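Local coordinates for Sn-glycerol-3-phosphate ABC transporter substrate-binding protein UspB (Mycobacterium tuberculosis, PDB 4MFI), which probably captures glycerophosphocholine outside the cytoplasmic membrane as the substrate-binding subunit of an ABC transporter that imports it, at residues L399-I402 with G406-V409. Sequence-based numbering, arbitrary orientation.
Sequences LESI and GADV
The carbonyl oxygen of I402, near the C-terminal end of helix 391-405, draws on two residues, G406 and H246. G406 N donates a weak hydrogen bond to I402 O, 3.0 Å long but bent to 121° at the hydrogen; G406 CA makes a C-H...O contact with the same oxygen, and H246 NE2 adds a hydrogen bond from outside the two segments. One residue earlier, the carbonyl of S401 takes the N-H of A407. That bond, from A407 N to S401 O, is much straighter (168°) yet weak at 3.4 Å. With phi at 65°, G406 leaves the helical path and turns the chain back so that A407 lies against the end of the helix.

The A407 carbonyl oxygen faces both branches of I402: with CG1 anti to the carbonyl carbon and CG2 anti to the backbone N, I402 CG1 lies 3.7 Å from A407 O and I402 CG2 3.8 Å from it. The two branched chains of I402 and V409 then meet at an oblique angle, V409 CG2 touching both I402 CG2 (4.1 Å) and I402 CD1 (4.2 Å). R242 of helix 232-245 hydrogen-bonds to G406 O through NH2 and, weakly, to A407 O through NE.

Beyond the bend, OD2 of D408 accepts the backbone N-H of K411 and so N-caps helix 409-427. The whole is a tight connection between two consecutive helices, with a glycine of positive phi ending one and an aspartate N-cap starting the next, within this periplasmic-binding-protein fold.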
ATOM      1  N   LEU A 399     -14.212  -6.582  -9.915  1.00  6.19           N
ATOM      2  CA  LEU A 399     -14.857  -6.448  -8.614  1.00  5.61           C
ATOM      3  C   LEU A 399     -15.912  -5.344  -8.632  1.00  5.92           C
ATOM      4  O   LEU A 399     -16.977  -5.484  -8.018  1.00  6.94           O
ATOM      5  CB  LEU A 399     -13.812  -6.188  -7.531  1.00  5.26           C
ATOM      6  CG  LEU A 399     -12.929  -7.398  -7.223  1.00  4.61           C
ATOM      7  CD1 LEU A 399     -11.682  -6.974  -6.448  1.00  6.46           C
ATOM      8  CD2 LEU A 399     -13.716  -8.456  -6.449  1.00  7.34           C
ATOM      9  N   GLU A 400     -15.640  -4.255  -9.347  1.00  6.61           N
ATOM     10  CA  GLU A 400     -16.616  -3.178  -9.422  1.00  7.11           C
ATOM     11  C   GLU A 400     -17.859  -3.610 -10.207  1.00  7.80           C
ATOM     12  O   GLU A 400     -18.969  -3.205  -9.875  1.00  9.38           O
ATOM     13  CB  GLU A 400     -16.008  -1.901 -10.006  1.00  8.48           C
ATOM     14  CG  GLU A 400     -16.870  -0.670  -9.747  1.00 11.52           C
ATOM     15  CD  GLU A 400     -16.335   0.573 -10.426  1.00 13.40           C
ATOM     16  OE1 GLU A 400     -16.382   0.637 -11.675  1.00 16.90           O
ATOM     17  OE2 GLU A 400     -15.870   1.494  -9.716  1.00 14.22           O
ATOM     18  N   SER A 401     -17.666  -4.434 -11.235  0.55  8.08           N
ATOM     19  CA  SER A 401     -18.785  -4.967 -12.014  0.55  8.49           C
ATOM     20  C   SER A 401     -19.660  -5.893 -11.166  0.55  7.83           C
ATOM     21  O   SER A 401     -20.890  -5.841 -11.234  0.55  8.83           O
ATOM     22  CB  SER A 401     -18.257  -5.719 -13.236  0.55 10.59           C
ATOM     23  OG  SER A 401     -19.313  -6.242 -14.020  0.55 11.08           O
ATOM     24  N   ILE A 402     -19.018  -6.739 -10.366  1.00  6.83           N
ATOM     25  CA  ILE A 402     -19.728  -7.597  -9.422  1.00  6.71           C
ATOM     26  C   ILE A 402     -20.503  -6.729  -8.428  1.00  7.68           C
ATOM     27  O   ILE A 402     -21.685  -6.972  -8.158  1.00  8.92           O
ATOM     28  CB  ILE A 402     -18.750  -8.541  -8.689  1.00  5.66           C
ATOM     29  CG1 ILE A 402     -18.164  -9.559  -9.675  1.00  7.70           C
ATOM     30  CG2 ILE A 402     -19.431  -9.262  -7.539  1.00  8.25           C
ATOM     31  CD1 ILE A 402     -16.888 -10.234  -9.164  1.00  8.12           C
ATOM     32  N   GLY A 406     -23.972  -6.489 -10.107  1.00 10.03           N
ATOM     33  CA  GLY A 406     -24.315  -7.831  -9.674  1.00  9.86           C
ATOM     34  C   GLY A 406     -23.825  -8.915 -10.610  1.00  9.32           C
ATOM     35  O   GLY A 406     -24.422  -9.989 -10.679  1.00 12.09           O
ATOM     36  N   ALA A 407     -22.743  -8.646 -11.336  1.00  8.75           N
ATOM     37  CA  ALA A 407     -22.171  -9.656 -12.222  1.00  9.07           C
ATOM     38  C   ALA A 407     -21.843 -10.933 -11.446  1.00  9.10           C
ATOM     39  O   ALA A 407     -21.536 -10.897 -10.244  1.00  9.26           O
ATOM     40  CB  ALA A 407     -20.928  -9.121 -12.914  1.00  8.54           C
ATOM     41  N   ASP A 408     -21.928 -12.058 -12.143  1.00  9.61           N
ATOM     42  CA  ASP A 408     -21.648 -13.358 -11.558  1.00  9.33           C
ATOM     43  C   ASP A 408     -20.163 -13.478 -11.231  1.00  8.95           C
ATOM     44  O   ASP A 408     -19.317 -13.142 -12.059  1.00  8.40           O
ATOM     45  CB  ASP A 408     -22.057 -14.448 -12.547  1.00 10.90           C
ATOM     46  CG  ASP A 408     -21.857 -15.843 -11.998  1.00 13.28           C
ATOM     47  OD1 ASP A 408     -22.748 -16.324 -11.269  1.00 17.18           O
ATOM     48  OD2 ASP A 408     -20.821 -16.470 -12.311  1.00 14.00           O
ATOM     49  N   VAL A 409     -19.843 -13.956 -10.030  1.00  7.59           N
ATOM     50  CA  VAL A 409     -18.446 -14.076  -9.615  1.00  6.18           C
ATOM     51  C   VAL A 409     -17.650 -15.059 -10.477  1.00  7.28           C
ATOM     52  O   VAL A 409     -16.558 -14.740 -10.933  1.00  7.39           O
ATOM     53  CB  VAL A 409     -18.321 -14.459  -8.125  1.00  6.57           C
ATOM     54  CG1 VAL A 409     -16.868 -14.726  -7.756  1.00  7.86           C
ATOM     55  CG2 VAL A 409     -18.895 -13.351  -7.253  1.00  7.88           C
TER